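Transcriptional regulator (LacI family) (Clostridium acetobutylicum ATCC 824, PDB 3G85) probably regulates transcription by binding DNA, as LacI-family repressors and activators do. Local coordinates at residues 238-244 against 273-279. Numbering follows the deposited sequence.
Sequences VTIVDIP and DGPLILR
The guanidinium of Arg279 has Ile240 CG1 over one face, while the carbonyl oxygen of Val238 lies at its edge, nearly in its plane. The last strand of a periplasmic-binding-protein-like lobe, 276-277, runs antiparallel to 239-242 and closes one edge of an otherwise parallel sheet. Arginine suits this end because its long chain, bent at chi2 (69°), curls round Val238 O, with CB, CG and CD all against it, until NH1 donates to that oxygen at 2.8 Å; NH1 also reaches Thr231. Ile240, an apolar floor for the flat group, lies side by side with Ile277, CG1 to CB 3.9 Å. These two form a hydrogen-bonded pair, Ile277 N giving a nearly straight bond to Ile240 O (2.7 Å) and Ile240 N a longer one to Ile277 O (3.2 Å). Val241 and Leu276, a non-hydrogen-bonded pair, occupy the other face, where Leu276 CD1 reaches between Val241 CG2 and Thr239 CG2; branched, apolar Val241 suits a face covered by helix 111-124, packing on Met114. Proline has no N-H to return, so one bond, Asp242 N to Pro275 O (2.9 Å), joins Pro275 to Asp242, whose carboxylate salt-bridges Arg228. Just ahead of the strand, Gly274, lacking a side chain, passes tight against Asp242 O (CA to O 3.1 Å). Threonine offers methyl and hydroxyl: with CG2 turned to Leu276, Thr239 OG1 accepts the N-H of Arg279 (N to OG1 3.0 Å), almost straight (172°).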
loop_
_atom_site.group_PDB
_atom_site.type_symbol
_atom_site.label_atom_id
_atom_site.label_comp_id
_atom_site.label_asym_id
_atom_site.label_seq_id
_atom_site.Cartn_x
_atom_site.Cartn_y
_atom_site.Cartn_z
ATOM N N VAL A 238 -16.714 -4.657 -1.144
ATOM C CA VAL A 238 -15.609 -5.145 -1.952
ATOM C C VAL A 238 -14.639 -5.917 -1.066
ATOM O O VAL A 238 -14.148 -5.412 -0.030
ATOM C CB VAL A 238 -14.848 -3.949 -2.569
ATOM C CG1 VAL A 238 -13.600 -4.413 -3.424
ATOM C CG2 VAL A 238 -15.783 -3.114 -3.387
ATOM N N THR A 239 -14.346 -7.144 -1.495
ATOM C CA THR A 239 -13.314 -7.935 -0.847
ATOM C C THR A 239 -11.948 -7.329 -1.082
ATOM O O THR A 239 -11.616 -6.947 -2.203
ATOM C CB THR A 239 -13.343 -9.382 -1.344
ATOM O OG1 THR A 239 -14.507 -10.000 -0.785
ATOM C CG2 THR A 239 -12.067 -10.143 -0.902
ATOM N N ILE A 240 -11.181 -7.228 -0.011
ATOM C CA ILE A 240 -9.841 -6.662 -0.096
ATOM C C ILE A 240 -8.731 -7.501 0.531
ATOM O O ILE A 240 -8.954 -8.326 1.428
ATOM C CB ILE A 240 -9.764 -5.259 0.567
ATOM C CG1 ILE A 240 -9.993 -5.379 2.106
ATOM C CG2 ILE A 240 -10.732 -4.264 -0.097
ATOM C CD1 ILE A 240 -9.810 -4.020 2.864
ATOM N N VAL A 241 -7.520 -7.268 0.048
ATOM C CA VAL A 241 -6.327 -7.723 0.727
ATOM C C VAL A 241 -5.694 -6.415 1.257
ATOM O O VAL A 241 -5.311 -5.527 0.482
ATOM C CB VAL A 241 -5.360 -8.524 -0.175
ATOM C CG1 VAL A 241 -4.310 -9.178 0.746
ATOM C CG2 VAL A 241 -6.148 -9.600 -0.986
ATOM N N ASP A 242 -5.691 -6.263 2.573
ATOM C CA ASP A 242 -5.464 -4.947 3.166
ATOM C C ASP A 242 -4.020 -4.754 3.522
ATOM O O ASP A 242 -3.356 -5.676 4.026
ATOM C CB ASP A 242 -6.336 -4.762 4.424
ATOM C CG ASP A 242 -6.332 -3.339 4.941
ATOM O OD1 ASP A 242 -6.495 -2.395 4.132
ATOM O OD2 ASP A 242 -6.178 -3.150 6.179
ATOM N N ILE A 243 -3.519 -3.559 3.251
ATOM C CA ILE A 243 -2.225 -3.163 3.800
ATOM C C ILE A 243 -2.561 -2.594 5.195
ATOM O O ILE A 243 -3.198 -1.581 5.267
ATOM C CB ILE A 243 -1.577 -2.064 2.995
ATOM C CG1 ILE A 243 -1.418 -2.468 1.533
ATOM C CG2 ILE A 243 -0.178 -1.765 3.560
ATOM C CD1 ILE A 243 -0.727 -1.380 0.682
ATOM N N PRO A 244 -2.106 -3.247 6.279
ATOM C CA PRO A 244 -2.484 -2.883 7.668
ATOM C C PRO A 244 -1.720 -1.650 8.173
ATOM O O PRO A 244 -0.901 -1.717 9.113
ATOM C CB PRO A 244 -2.201 -4.167 8.458
ATOM C CG PRO A 244 -0.989 -4.815 7.672
ATOM C CD PRO A 244 -1.180 -4.402 6.207
ATOM N N ASP A 273 1.564 -9.443 7.877
ATOM C CA ASP A 273 0.723 -10.183 6.949
ATOM C C ASP A 273 -0.361 -9.203 6.479
ATOM O O ASP A 273 -0.997 -8.570 7.322
ATOM C CB ASP A 273 0.036 -11.349 7.665
ATOM C CG ASP A 273 -1.028 -12.039 6.769
ATOM O OD1 ASP A 273 -0.637 -12.734 5.823
ATOM O OD2 ASP A 273 -2.256 -11.848 6.983
ATOM N N GLY A 274 -0.591 -9.058 5.171
ATOM C CA GLY A 274 -1.719 -8.199 4.722
ATOM C C GLY A 274 -2.972 -9.061 4.635
ATOM O O GLY A 274 -2.996 -9.978 3.827
ATOM N N PRO A 275 -3.968 -8.855 5.531
ATOM C CA PRO A 275 -5.067 -9.848 5.599
ATOM C C PRO A 275 -6.032 -9.792 4.428
ATOM O O PRO A 275 -6.387 -8.689 3.957
ATOM C CB PRO A 275 -5.851 -9.443 6.847
ATOM C CG PRO A 275 -5.634 -7.966 6.938
ATOM C CD PRO A 275 -4.166 -7.769 6.501
ATOM N N LEU A 276 -6.486 -10.961 3.982
ATOM C CA LEU A 276 -7.638 -11.002 3.095
ATOM C C LEU A 276 -8.901 -10.797 3.912
ATOM O O LEU A 276 -9.197 -11.556 4.878
ATOM C CB LEU A 276 -7.684 -12.309 2.292
ATOM C CG LEU A 276 -8.949 -12.620 1.472
ATOM C CD1 LEU A 276 -9.019 -11.768 0.220
ATOM C CD2 LEU A 276 -8.918 -14.092 1.093
ATOM N N ILE A 277 -9.648 -9.758 3.564
ATOM C CA ILE A 277 -10.853 -9.419 4.308
ATOM C C ILE A 277 -12.031 -9.666 3.392
ATOM O O ILE A 277 -12.283 -8.907 2.487
ATOM C CB ILE A 277 -10.831 -7.987 4.828
ATOM C CG1 ILE A 277 -9.555 -7.741 5.658
ATOM C CG2 ILE A 277 -12.125 -7.667 5.637
ATOM C CD1 ILE A 277 -9.433 -6.345 6.267
ATOM N N LEU A 278 -12.736 -10.774 3.621
ATOM C CA LEU A 278 -13.878 -11.141 2.774
ATOM C C LEU A 278 -15.080 -10.251 3.045
ATOM O O LEU A 278 -15.506 -10.068 4.195
ATOM C CB LEU A 278 -14.272 -12.612 3.010
ATOM C CG LEU A 278 -13.226 -13.704 2.776
ATOM C CD1 LEU A 278 -13.797 -15.104 3.095
ATOM C CD2 LEU A 278 -12.706 -13.653 1.361
ATOM N N ARG A 279 -15.597 -9.660 1.984
ATOM C CA ARG A 279 -16.801 -8.854 2.059
ATOM C C ARG A 279 -17.881 -9.590 1.293
ATOM O O ARG A 279 -17.592 -10.264 0.313
ATOM C CB ARG A 279 -16.564 -7.448 1.489
ATOM C CG ARG A 279 -16.205 -6.413 2.543
ATOM C CD ARG A 279 -14.841 -6.679 3.122
ATOM N NE ARG A 279 -14.423 -5.647 4.098
ATOM C CZ ARG A 279 -13.809 -4.515 3.751
ATOM N NH1 ARG A 279 -13.539 -4.270 2.472
ATOM N NH2 ARG A 279 -13.420 -3.643 4.684
#